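Local coordinates for periplasmic zinc-binding protein troA (Treponema pallidum, PDB 1K0F) that binds zinc with high affinity in the periplasm and delivers it to the membrane permease of the TroABC ABC transporter for import into the cytoplasm, at residues A[14-19]-A[139-143]; A[31-37]-A[248-252]; A[106-111]-A[143-147]; A[164-168]-A[214-220]. All blocks are in the same frame, centred on the assembly; numbering follows the deposited sequence.

Interaction 1: residues A[14-19]-A[139-143]; sequences DAVKNI and YQQQL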
loop_
_atom_site.group_PDB
_atom_site.type_symbol
_atom_site.label_atom_id
_atom_site.label_comp_id
_atom_site.label_asym_id
_atom_site.label_seq_id
_atom_site.Cartn_x
_atom_site.Cartn_y
_atom_site.Cartn_z
ATOM N N ASP A 14 7.845 6.941 4.104
ATOM C CA ASP A 14 7.210 8.235 4.157
ATOM C C ASP A 14 6.973 8.623 5.601
ATOM O O ASP A 14 7.286 9.737 6.011
ATOM C CB ASP A 14 5.889 8.239 3.415
ATOM C CG ASP A 14 5.293 9.619 3.334
ATOM O OD1 ASP A 14 5.840 10.454 2.578
ATOM O OD2 ASP A 14 4.294 9.881 4.038
ATOM N N ALA A 15 6.427 7.696 6.374
ATOM C CA ALA A 15 6.162 7.974 7.773
ATOM C C ALA A 15 7.464 8.334 8.478
ATOM O O ALA A 15 7.493 9.203 9.345
ATOM C CB ALA A 15 5.531 6.776 8.416
ATOM N N VAL A 16 8.547 7.669 8.096
ATOM C CA VAL A 16 9.845 7.934 8.693
ATOM C C VAL A 16 10.268 9.367 8.354
ATOM O O VAL A 16 10.524 10.169 9.243
ATOM C CB VAL A 16 10.904 6.935 8.161
ATOM C CG1 VAL A 16 12.307 7.426 8.477
ATOM C CG2 VAL A 16 10.682 5.569 8.776
ATOM N N LYS A 17 10.329 9.669 7.059
ATOM C CA LYS A 17 10.711 10.988 6.570
ATOM C C LYS A 17 10.042 12.128 7.334
ATOM O O LYS A 17 10.699 13.053 7.817
ATOM C CB LYS A 17 10.353 11.108 5.087
ATOM C CG LYS A 17 11.186 10.220 4.187
ATOM C CD LYS A 17 11.323 10.800 2.805
ATOM C CE LYS A 17 10.521 9.993 1.801
ATOM N NZ LYS A 17 11.401 9.384 0.769
ATOM N N ASN A 18 8.724 12.045 7.437
ATOM C CA ASN A 18 7.940 13.064 8.110
ATOM C C ASN A 18 8.274 13.174 9.586
ATOM O O ASN A 18 8.344 14.280 10.119
ATOM C CB ASN A 18 6.459 12.768 7.932
ATOM C CG ASN A 18 5.992 12.977 6.511
ATOM O OD1 ASN A 18 5.874 14.107 6.051
ATOM N ND2 ASN A 18 5.737 11.889 5.803
ATOM N N ILE A 19 8.475 12.027 10.233
ATOM C CA ILE A 19 8.792 11.957 11.664
ATOM C C ILE A 19 10.265 12.198 11.994
ATOM O O ILE A 19 10.596 13.148 12.692
ATOM C CB ILE A 19 8.396 10.588 12.280
ATOM C CG1 ILE A 19 6.902 10.334 12.066
ATOM C CG2 ILE A 19 8.719 10.583 13.765
ATOM C CD1 ILE A 19 6.515 8.892 12.101
ATOM N N TYR A 139 2.185 14.828 11.172
ATOM C CA TYR A 139 2.005 13.777 10.173
ATOM C C TYR A 139 0.704 12.976 10.333
ATOM O O TYR A 139 0.130 12.499 9.351
ATOM C CB TYR A 139 3.216 12.837 10.186
ATOM C CG TYR A 139 3.175 11.769 9.113
ATOM C CD1 TYR A 139 3.059 12.103 7.760
ATOM C CD2 TYR A 139 3.282 10.422 9.448
ATOM C CE1 TYR A 139 3.058 11.110 6.773
ATOM C CE2 TYR A 139 3.282 9.431 8.477
ATOM C CZ TYR A 139 3.172 9.776 7.148
ATOM O OH TYR A 139 3.198 8.774 6.208
ATOM N N GLN A 140 0.235 12.824 11.563
ATOM C CA GLN A 140 -1.003 12.088 11.778
ATOM C C GLN A 140 -2.158 12.962 11.323
ATOM O O GLN A 140 -3.096 12.486 10.684
ATOM C CB GLN A 140 -1.170 11.720 13.256
ATOM C CG GLN A 140 -1.245 10.213 13.528
ATOM C CD GLN A 140 -2.021 9.453 12.456
ATOM O OE1 GLN A 140 -1.442 8.708 11.660
ATOM N NE2 GLN A 140 -3.337 9.641 12.429
ATOM N N GLN A 141 -2.079 14.244 11.655
ATOM C CA GLN A 141 -3.107 15.193 11.266
ATOM C C GLN A 141 -3.277 15.148 9.760
ATOM O O GLN A 141 -4.373 15.343 9.245
ATOM C CB GLN A 141 -2.701 16.594 11.691
ATOM C CG GLN A 141 -2.224 16.654 13.115
ATOM C CD GLN A 141 -3.076 17.572 13.940
ATOM O OE1 GLN A 141 -4.129 18.023 13.492
ATOM N NE2 GLN A 141 -2.630 17.863 15.151
ATOM N N GLN A 142 -2.174 14.909 9.058
ATOM C CA GLN A 142 -2.200 14.816 7.605
ATOM C C GLN A 142 -2.975 13.555 7.262
ATOM O O GLN A 142 -3.800 13.546 6.346
ATOM C CB GLN A 142 -0.774 14.726 7.047
ATOM C CG GLN A 142 -0.048 16.073 6.915
ATOM C CD GLN A 142 1.414 15.926 6.494
ATOM O OE1 GLN A 142 1.711 15.553 5.354
ATOM N NE2 GLN A 142 2.328 16.215 7.415
ATOM N N LEU A 143 -2.706 12.486 8.006
ATOM C CA LEU A 143 -3.393 11.215 7.795
ATOM C C LEU A 143 -4.887 11.441 7.949
ATOM O O LEU A 143 -5.681 11.081 7.079
ATOM C CB LEU A 143 -2.921 10.181 8.825
ATOM C CG LEU A 143 -1.599 9.447 8.577
ATOM C CD1 LEU A 143 -1.850 7.948 8.564
ATOM C CD2 LEU A 143 -0.976 9.907 7.264
#

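Interaction 2: residues A[31-37]-A[248-252]; sequences GPGVDPH and DAMGD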
loop_
_atom_site.group_PDB
_atom_site.type_symbol
_atom_site.label_atom_id
_atom_site.label_comp_id
_atom_site.label_asym_id
_atom_site.label_seq_id
_atom_site.Cartn_x
_atom_site.Cartn_y
_atom_site.Cartn_z
ATOM N N GLY A 31 11.148 0.800 -3.922
ATOM C CA GLY A 31 10.705 2.055 -4.500
ATOM C C GLY A 31 9.552 1.972 -5.490
ATOM O O GLY A 31 8.913 0.925 -5.645
ATOM N N PRO A 32 9.260 3.084 -6.169
ATOM C CA PRO A 32 8.164 3.094 -7.131
ATOM C C PRO A 32 8.170 1.836 -7.995
ATOM O O PRO A 32 9.217 1.229 -8.213
ATOM C CB PRO A 32 8.419 4.359 -7.956
ATOM C CG PRO A 32 9.703 4.965 -7.427
ATOM C CD PRO A 32 9.927 4.389 -6.078
ATOM N N GLY A 33 6.992 1.453 -8.474
ATOM C CA GLY A 33 6.894 0.276 -9.316
ATOM C C GLY A 33 7.445 -0.999 -8.701
ATOM O O GLY A 33 7.699 -1.965 -9.420
ATOM N N VAL A 34 7.621 -1.010 -7.380
ATOM C CA VAL A 34 8.148 -2.183 -6.674
ATOM C C VAL A 34 7.118 -3.013 -5.872
ATOM O O VAL A 34 6.499 -2.529 -4.918
ATOM C CB VAL A 34 9.294 -1.775 -5.720
ATOM C CG1 VAL A 34 9.608 -2.907 -4.747
ATOM C CG2 VAL A 34 10.524 -1.420 -6.528
ATOM N N ASP A 35 6.967 -4.280 -6.258
ATOM C CA ASP A 35 6.046 -5.180 -5.589
ATOM C C ASP A 35 6.735 -5.847 -4.424
ATOM O O ASP A 35 7.593 -6.707 -4.608
ATOM C CB ASP A 35 5.549 -6.260 -6.546
ATOM C CG ASP A 35 4.530 -7.181 -5.900
ATOM O OD1 ASP A 35 4.516 -7.281 -4.657
ATOM O OD2 ASP A 35 3.744 -7.802 -6.641
ATOM N N PRO A 36 6.350 -5.477 -3.200
ATOM C CA PRO A 36 6.931 -6.036 -1.979
ATOM C C PRO A 36 6.760 -7.549 -1.855
ATOM O O PRO A 36 7.634 -8.233 -1.310
ATOM C CB PRO A 36 6.216 -5.282 -0.859
ATOM C CG PRO A 36 5.601 -4.097 -1.511
ATOM C CD PRO A 36 5.305 -4.486 -2.909
ATOM N N HIS A 37 5.634 -8.056 -2.358
ATOM C CA HIS A 37 5.332 -9.487 -2.314
ATOM C C HIS A 37 6.505 -10.290 -2.861
ATOM O O HIS A 37 7.155 -11.052 -2.149
ATOM C CB HIS A 37 4.097 -9.810 -3.161
ATOM C CG HIS A 37 2.891 -8.984 -2.828
ATOM N ND1 HIS A 37 2.347 -8.939 -1.563
ATOM C CD2 HIS A 37 2.111 -8.188 -3.600
ATOM C CE1 HIS A 37 1.285 -8.151 -1.567
ATOM N NE2 HIS A 37 1.120 -7.682 -2.792
ATOM N N ASP A 248 1.011 -1.444 -3.819
ATOM C CA ASP A 248 1.954 -1.640 -2.731
ATOM C C ASP A 248 3.085 -0.626 -2.779
ATOM O O ASP A 248 3.799 -0.448 -1.794
ATOM C CB ASP A 248 2.556 -3.051 -2.781
ATOM C CG ASP A 248 1.540 -4.116 -3.176
ATOM O OD1 ASP A 248 0.396 -4.072 -2.677
ATOM O OD2 ASP A 248 1.898 -5.004 -3.985
ATOM N N ALA A 249 3.235 0.036 -3.926
ATOM C CA ALA A 249 4.306 1.015 -4.117
ATOM C C ALA A 249 3.832 2.446 -4.329
ATOM O O ALA A 249 2.752 2.685 -4.877
ATOM C CB ALA A 249 5.192 0.595 -5.295
ATOM N N MET A 250 4.670 3.390 -3.906
ATOM C CA MET A 250 4.368 4.810 -4.025
ATOM C C MET A 250 4.950 5.399 -5.294
ATOM O O MET A 250 5.541 4.692 -6.115
ATOM C CB MET A 250 4.949 5.575 -2.840
ATOM C CG MET A 250 4.198 5.410 -1.549
ATOM S SD MET A 250 4.595 6.754 -0.438
ATOM C CE MET A 250 6.354 6.939 -0.722
ATOM N N GLY A 251 4.785 6.707 -5.438
ATOM C CA GLY A 251 5.325 7.384 -6.599
ATOM C C GLY A 251 6.797 7.670 -6.369
ATOM O O GLY A 251 7.364 7.215 -5.367
ATOM N N ASP A 252 7.416 8.414 -7.285
ATOM C CA ASP A 252 8.834 8.756 -7.177
ATOM C C ASP A 252 9.098 9.755 -6.064
ATOM O O ASP A 252 8.328 10.701 -5.873
ATOM C CB ASP A 252 9.343 9.358 -8.480
ATOM C CG ASP A 252 9.214 8.415 -9.638
ATOM O OD1 ASP A 252 9.663 7.252 -9.536
ATOM O OD2 ASP A 252 8.660 8.853 -10.662
#

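Interaction 3: residues A[106-111]-A[143-147]; sequences DVKLWS and LDKLD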
loop_
_atom_site.group_PDB
_atom_site.type_symbol
_atom_site.label_atom_id
_atom_site.label_comp_id
_atom_site.label_asym_id
_atom_site.label_seq_id
_atom_site.Cartn_x
_atom_site.Cartn_y
_atom_site.Cartn_z
ATOM N N ASP A 106 -6.455 2.023 4.681
ATOM C CA ASP A 106 -7.460 2.458 5.632
ATOM C C ASP A 106 -6.666 3.461 6.466
ATOM O O ASP A 106 -6.073 3.111 7.483
ATOM C CB ASP A 106 -7.965 1.319 6.519
ATOM C CG ASP A 106 -9.067 1.774 7.475
ATOM O OD1 ASP A 106 -9.194 3.000 7.703
ATOM O OD2 ASP A 106 -9.809 0.913 8.000
ATOM N N VAL A 107 -6.625 4.700 5.987
ATOM C CA VAL A 107 -5.899 5.787 6.633
ATOM C C VAL A 107 -6.021 5.794 8.144
ATOM O O VAL A 107 -5.048 6.046 8.843
ATOM C CB VAL A 107 -6.384 7.144 6.117
ATOM C CG1 VAL A 107 -5.610 8.248 6.773
ATOM C CG2 VAL A 107 -6.254 7.205 4.612
ATOM N N LYS A 108 -7.220 5.518 8.642
ATOM C CA LYS A 108 -7.472 5.513 10.075
ATOM C C LYS A 108 -6.803 4.344 10.796
ATOM O O LYS A 108 -6.416 4.453 11.959
ATOM C CB LYS A 108 -8.981 5.474 10.317
ATOM C CG LYS A 108 -9.471 6.396 11.420
ATOM C CD LYS A 108 -10.321 5.636 12.440
ATOM C CE LYS A 108 -11.799 6.002 12.336
ATOM N NZ LYS A 108 -12.504 5.803 13.635
ATOM N N LEU A 109 -6.681 3.219 10.104
ATOM C CA LEU A 109 -6.067 2.026 10.678
ATOM C C LEU A 109 -4.574 1.996 10.377
ATOM O O LEU A 109 -3.843 1.137 10.869
ATOM C CB LEU A 109 -6.737 0.775 10.114
ATOM C CG LEU A 109 -6.167 -0.576 10.545
ATOM C CD1 LEU A 109 -6.858 -1.040 11.820
ATOM C CD2 LEU A 109 -6.351 -1.586 9.421
ATOM N N TRP A 110 -4.130 2.943 9.564
ATOM C CA TRP A 110 -2.727 3.034 9.215
ATOM C C TRP A 110 -2.042 3.888 10.265
ATOM O O TRP A 110 -0.823 3.859 10.399
ATOM C CB TRP A 110 -2.566 3.678 7.844
ATOM C CG TRP A 110 -1.142 3.862 7.425
ATOM C CD1 TRP A 110 -0.510 5.042 7.168
ATOM C CD2 TRP A 110 -0.187 2.824 7.176
ATOM N NE1 TRP A 110 0.781 4.805 6.774
ATOM C CE2 TRP A 110 1.012 3.457 6.770
ATOM C CE3 TRP A 110 -0.219 1.428 7.257
ATOM C CZ2 TRP A 110 2.165 2.734 6.444
ATOM C CZ3 TRP A 110 0.930 0.707 6.934
ATOM C CH2 TRP A 110 2.107 1.366 6.528
ATOM N N SER A 111 -2.838 4.655 11.006
ATOM C CA SER A 111 -2.299 5.503 12.063
ATOM C C SER A 111 -1.568 4.594 13.045
ATOM O O SER A 111 -0.653 5.023 13.748
ATOM C CB SER A 111 -3.424 6.242 12.786
ATOM O OG SER A 111 -4.662 6.034 12.142
ATOM N N LEU A 143 -2.706 12.486 8.006
ATOM C CA LEU A 143 -3.393 11.215 7.795
ATOM C C LEU A 143 -4.887 11.441 7.949
ATOM O O LEU A 143 -5.681 11.081 7.079
ATOM C CB LEU A 143 -2.921 10.181 8.825
ATOM C CG LEU A 143 -1.599 9.447 8.577
ATOM C CD1 LEU A 143 -1.850 7.948 8.564
ATOM C CD2 LEU A 143 -0.976 9.907 7.264
ATOM N N ASP A 144 -5.260 12.040 9.074
ATOM C CA ASP A 144 -6.652 12.332 9.375
ATOM C C ASP A 144 -7.335 13.059 8.215
ATOM O O ASP A 144 -8.361 12.609 7.702
ATOM C CB ASP A 144 -6.729 13.163 10.660
ATOM C CG ASP A 144 -6.408 12.340 11.900
ATOM O OD1 ASP A 144 -6.319 12.908 13.012
ATOM O OD2 ASP A 144 -6.241 11.113 11.753
ATOM N N LYS A 145 -6.777 14.186 7.798
ATOM C CA LYS A 145 -7.365 14.911 6.684
ATOM C C LYS A 145 -7.464 13.947 5.505
ATOM O O LYS A 145 -8.464 13.931 4.791
ATOM C CB LYS A 145 -6.497 16.108 6.298
ATOM C CG LYS A 145 -6.984 17.443 6.841
ATOM C CD LYS A 145 -5.893 18.515 6.728
ATOM C CE LYS A 145 -5.296 18.880 8.090
ATOM N NZ LYS A 145 -5.545 17.827 9.130
ATOM N N LEU A 146 -6.429 13.127 5.319
ATOM C CA LEU A 146 -6.389 12.167 4.211
ATOM C C LEU A 146 -7.525 11.156 4.292
ATOM O O LEU A 146 -8.220 10.899 3.302
ATOM C CB LEU A 146 -5.045 11.421 4.182
ATOM C CG LEU A 146 -4.859 10.352 3.089
ATOM C CD1 LEU A 146 -5.384 10.861 1.756
ATOM C CD2 LEU A 146 -3.390 9.996 2.959
ATOM N N ASP A 147 -7.712 10.569 5.464
ATOM C CA ASP A 147 -8.779 9.606 5.611
ATOM C C ASP A 147 -10.111 10.296 5.356
ATOM O O ASP A 147 -11.002 9.740 4.715
ATOM C CB ASP A 147 -8.783 9.012 7.011
ATOM C CG ASP A 147 -9.905 8.032 7.201
ATOM O OD1 ASP A 147 -9.690 6.825 6.955
ATOM O OD2 ASP A 147 -11.005 8.477 7.587
#

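Interaction 4: residues A[164-168]-A[214-220]; sequences LVTAH and IFIESSI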
loop_
_atom_site.group_PDB
_atom_site.type_symbol
_atom_site.label_atom_id
_atom_site.label_comp_id
_atom_site.label_asym_id
_atom_site.label_seq_id
_atom_site.Cartn_x
_atom_site.Cartn_y
_atom_site.Cartn_z
ATOM N N LEU A 164 -14.874 -1.027 -7.799
ATOM C CA LEU A 164 -13.535 -0.903 -8.368
ATOM C C LEU A 164 -12.846 -2.235 -8.642
ATOM O O LEU A 164 -12.746 -3.099 -7.773
ATOM C CB LEU A 164 -12.648 -0.042 -7.458
ATOM C CG LEU A 164 -11.123 -0.174 -7.570
ATOM C CD1 LEU A 164 -10.573 0.736 -8.664
ATOM C CD2 LEU A 164 -10.512 0.187 -6.225
ATOM N N VAL A 165 -12.377 -2.391 -9.871
ATOM C CA VAL A 165 -11.671 -3.597 -10.263
ATOM C C VAL A 165 -10.261 -3.128 -10.597
ATOM O O VAL A 165 -10.071 -2.209 -11.395
ATOM C CB VAL A 165 -12.330 -4.268 -11.491
ATOM C CG1 VAL A 165 -11.495 -5.452 -11.944
ATOM C CG2 VAL A 165 -13.739 -4.729 -11.142
ATOM N N THR A 166 -9.274 -3.754 -9.971
ATOM C CA THR A 166 -7.886 -3.374 -10.177
ATOM C C THR A 166 -6.968 -4.557 -10.457
ATOM O O THR A 166 -7.402 -5.707 -10.455
ATOM C CB THR A 166 -7.359 -2.652 -8.940
ATOM O OG1 THR A 166 -7.858 -3.314 -7.773
ATOM C CG2 THR A 166 -7.819 -1.197 -8.933
ATOM N N ALA A 167 -5.693 -4.252 -10.684
ATOM C CA ALA A 167 -4.663 -5.254 -10.965
ATOM C C ALA A 167 -4.681 -6.455 -10.002
ATOM O O ALA A 167 -4.730 -7.604 -10.450
ATOM C CB ALA A 167 -3.290 -4.590 -10.946
ATOM N N HIS A 168 -4.618 -6.192 -8.692
ATOM C CA HIS A 168 -4.652 -7.259 -7.685
ATOM C C HIS A 168 -5.441 -6.879 -6.419
ATOM O O HIS A 168 -5.682 -5.702 -6.170
ATOM C CB HIS A 168 -3.216 -7.743 -7.351
ATOM C CG HIS A 168 -2.489 -6.920 -6.328
ATOM N ND1 HIS A 168 -2.228 -5.579 -6.496
ATOM C CD2 HIS A 168 -1.898 -7.272 -5.161
ATOM C CE1 HIS A 168 -1.507 -5.138 -5.478
ATOM N NE2 HIS A 168 -1.292 -6.146 -4.657
ATOM N N ILE A 214 -11.499 0.453 -15.265
ATOM C CA ILE A 214 -10.792 -0.510 -14.436
ATOM C C ILE A 214 -9.431 0.170 -14.283
ATOM O O ILE A 214 -9.126 1.084 -15.044
ATOM C CB ILE A 214 -10.646 -1.888 -15.154
ATOM C CG1 ILE A 214 -10.148 -1.705 -16.588
ATOM C CG2 ILE A 214 -11.990 -2.611 -15.167
ATOM C CD1 ILE A 214 -9.598 -2.969 -17.204
ATOM N N PHE A 215 -8.613 -0.252 -13.322
ATOM C CA PHE A 215 -7.324 0.407 -13.128
ATOM C C PHE A 215 -6.069 -0.443 -13.166
ATOM O O PHE A 215 -6.066 -1.614 -12.802
ATOM C CB PHE A 215 -7.341 1.181 -11.814
ATOM C CG PHE A 215 -8.424 2.207 -11.744
ATOM C CD1 PHE A 215 -9.760 1.822 -11.702
ATOM C CD2 PHE A 215 -8.118 3.560 -11.776
ATOM C CE1 PHE A 215 -10.778 2.770 -11.699
ATOM C CE2 PHE A 215 -9.133 4.524 -11.775
ATOM C CZ PHE A 215 -10.466 4.127 -11.737
ATOM N N ILE A 216 -4.986 0.171 -13.614
ATOM C CA ILE A 216 -3.697 -0.496 -13.663
ATOM C C ILE A 216 -3.072 -0.236 -12.303
ATOM O O ILE A 216 -3.675 0.397 -11.438
ATOM C CB ILE A 216 -2.760 0.096 -14.763
ATOM C CG1 ILE A 216 -3.235 1.487 -15.167
ATOM C CG2 ILE A 216 -2.742 -0.813 -15.998
ATOM C CD1 ILE A 216 -2.271 2.212 -16.042
ATOM N N GLU A 217 -1.859 -0.719 -12.109
ATOM C CA GLU A 217 -1.185 -0.505 -10.854
ATOM C C GLU A 217 0.289 -0.396 -11.100
ATOM O O GLU A 217 0.823 -1.026 -12.001
ATOM C CB GLU A 217 -1.470 -1.644 -9.905
ATOM C CG GLU A 217 -2.833 -1.555 -9.275
ATOM C CD GLU A 217 -3.059 -2.663 -8.291
ATOM O OE1 GLU A 217 -4.226 -2.942 -7.951
ATOM O OE2 GLU A 217 -2.057 -3.263 -7.858
ATOM N N SER A 218 0.939 0.417 -10.283
ATOM C CA SER A 218 2.362 0.651 -10.403
ATOM C C SER A 218 3.241 -0.560 -10.106
ATOM O O SER A 218 4.355 -0.647 -10.624
ATOM C CB SER A 218 2.759 1.794 -9.472
ATOM O OG SER A 218 1.780 1.959 -8.470
ATOM N N SER A 219 2.755 -1.498 -9.297
ATOM C CA SER A 219 3.572 -2.653 -8.927
ATOM C C SER A 219 3.284 -3.968 -9.626
ATOM O O SER A 219 3.914 -4.976 -9.332
ATOM C CB SER A 219 3.473 -2.871 -7.428
ATOM O OG SER A 219 2.178 -2.535 -6.966
ATOM N N ILE A 220 2.345 -3.967 -10.558
ATOM C CA ILE A 220 2.004 -5.198 -11.247
ATOM C C ILE A 220 1.943 -5.010 -12.763
ATOM O O ILE A 220 1.400 -4.022 -13.248
ATOM C CB ILE A 220 0.636 -5.755 -10.727
ATOM C CG1 ILE A 220 0.837 -6.483 -9.395
ATOM C CG2 ILE A 220 0.042 -6.751 -11.715
ATOM C CD1 ILE A 220 0.330 -5.733 -8.198
#

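Interaction 1: residues A[14-19]-A[139-143]
This is a helix-helix contact between helix 10-20 of the N-terminal lobe and helix 129-156, the long backbone helix that spans the two lobes of this solute-binding protein. The axes of the two short segments come within 11.1 Å at 134°, so they run obliquely antiparallel. The gap is wide because one large residue, Tyr-139, fills it. Apolar contacts come from Ala-15 and Ile-19. Ala-15 CB lies 3.5 Å from Tyr-139 CE2, and Ile-19 CD1 is 4.5 Å from Tyr-139 CD2. A CH-pi contact adds to this: Asn-18 CB sits over one face of the Tyr-139 ring, 3.9 Å from its centroid. Outside the pair, Tyr-260 of helix 260-273 packs on both Asp-14 and Tyr-139, and Arg-135 NH1 binds Ile-19 O. The polar part lies at the far end of the tyrosine. Asp-14 is buried, so its carboxylate needs a donor there. The hydroxyl supplies it in a short hydrogen bond, Tyr-139 OH to Asp-14 OD2, at 2.7 Å.

Interaction 2: residues A[31-37]-A[248-252]
Gly-31 starts a type II beta turn that ends at Val-34, and its O lies 3.8 Å from Ala-249 CB. Pro-32 has the largest contact on its side. Its CA makes a CA-H...O contact with Met-250 O at 3.2 Å, and its CG reaches Asp-252 OD1 at 3.1 Å. Gly-33 takes the third position of the turn with positive phi, and its N is 3.8 Å from Ala-249 CB. Val-34 O approaches the same methyl, 3.4 Å from Ala-249 CB, so the alanine fits against the inside of the loop. These two loops meet at the cleft between the lobes, at the zinc site of this family 9 solute-binding protein. Asp-35 turns its carboxylate to Thr-190, while its OD1 is 3.5 Å from Asp-248 OD2, a close approach of like charges. His-37 and Asp-248 are both zinc ligands, completed by His-102 and His-168. In this zinc-free closed form, His-37 NE2 is 3.0 Å from Asp-248 OD2, with an angle too poor for a hydrogen bond.

Interaction 3: residues A[106-111]-A[143-147]
Val-107 points at helix 129-156 and overlaps Leu-143 and Leu-146. Its CG1 is 3.9 Å from Leu-143 CB, and its CG2 is 3.8 Å from Leu-146 CG. One turn further on, Trp-110 presents the edge of its indole to Leu-143, with Trp-110 CD1 at 3.5 Å from Leu-143 CD1. The polar contact lies at the start of the helix. Asp-106 is the N-cap, and its OD1 accepts weak bonds from Lys-108 N and Leu-109 N. Asp-147 adds to this from the facing helix: Lys-108 N gives a weak hydrogen bond to Asp-147 OD1 at 3.3 Å. The better partner of Asp-147 OD1 is Tyr-178 OH, outside the pair. The segment axes pass 9.0 Å apart at 156°, a near-antiparallel helix pair. Helix 129-156 is the long backbone helix that links the two lobes in this family, and helix 107-124 packs along it. Tyr-260 of helix 260-273 covers Val-107, Leu-143 and Leu-146, and its ring meets that of Trp-110. Helix 172-178 packs on Asp-106 and Leu-109.

Interaction 4: residues A[164-168]-A[214-220]
In the alpha/beta C-terminal lobe, the strongest polar link is a His-carboxylate hydrogen bond, His-168 ND1 to Glu-217 OE2 at 2.7 Å. The same glutamate takes a weak bond from His-168 N to its OE1 at 3.4 Å. Glu-217 OE2 also pairs with Ser-247 OG, so the carboxylate joins two loops of the lobe. His-168 is a zinc ligand, and this bond can help to orient its ring, whose NE2 faces the other ligands in the cleft. Behind the site, strands 163-166 and 213-217 run side by side in the same direction, at 35°. Phe-215 N donates to Val-165 O at 3.1 Å, a well-aligned backbone bond. Further out the contact is apolar. Leu-164 CD1 meets Phe-215 CD1 at 3.3 Å, and Val-165 CB lies 4.0 Å from Ile-214 CG2, beneath helix 196-208. Ala-167 CB is 4.0 Å from Ile-220 CG2. Ile-220 also makes a CH-pi contact: its CD1 lies over the His-168 ring face, 3.4 Å from the centroid.

How the interactions relate
Interactions 1 and 3 lie on helix 129-156 and share Leu-143, with centres 11 Å apart. They touch where Gln-140 meets Ser-111. Tyr-260 packs on both. Together they join helices 10-20 and 107-124 to the long backbone helix 129-156. Interactions 2 and 4 have centres 13 Å apart and meet at the zinc site, where His-168 approaches His-37 and Asp-248. Interaction 4 belongs to the C-terminal lobe, about 26 Å between centres from interaction 1. Along the chain, interactions 3 and 4 are nested within the loop closed by interaction 2, while interactions 1 and 2 cross. The zinc ligands thus come from distant parts of the sequence, brought together between lobes.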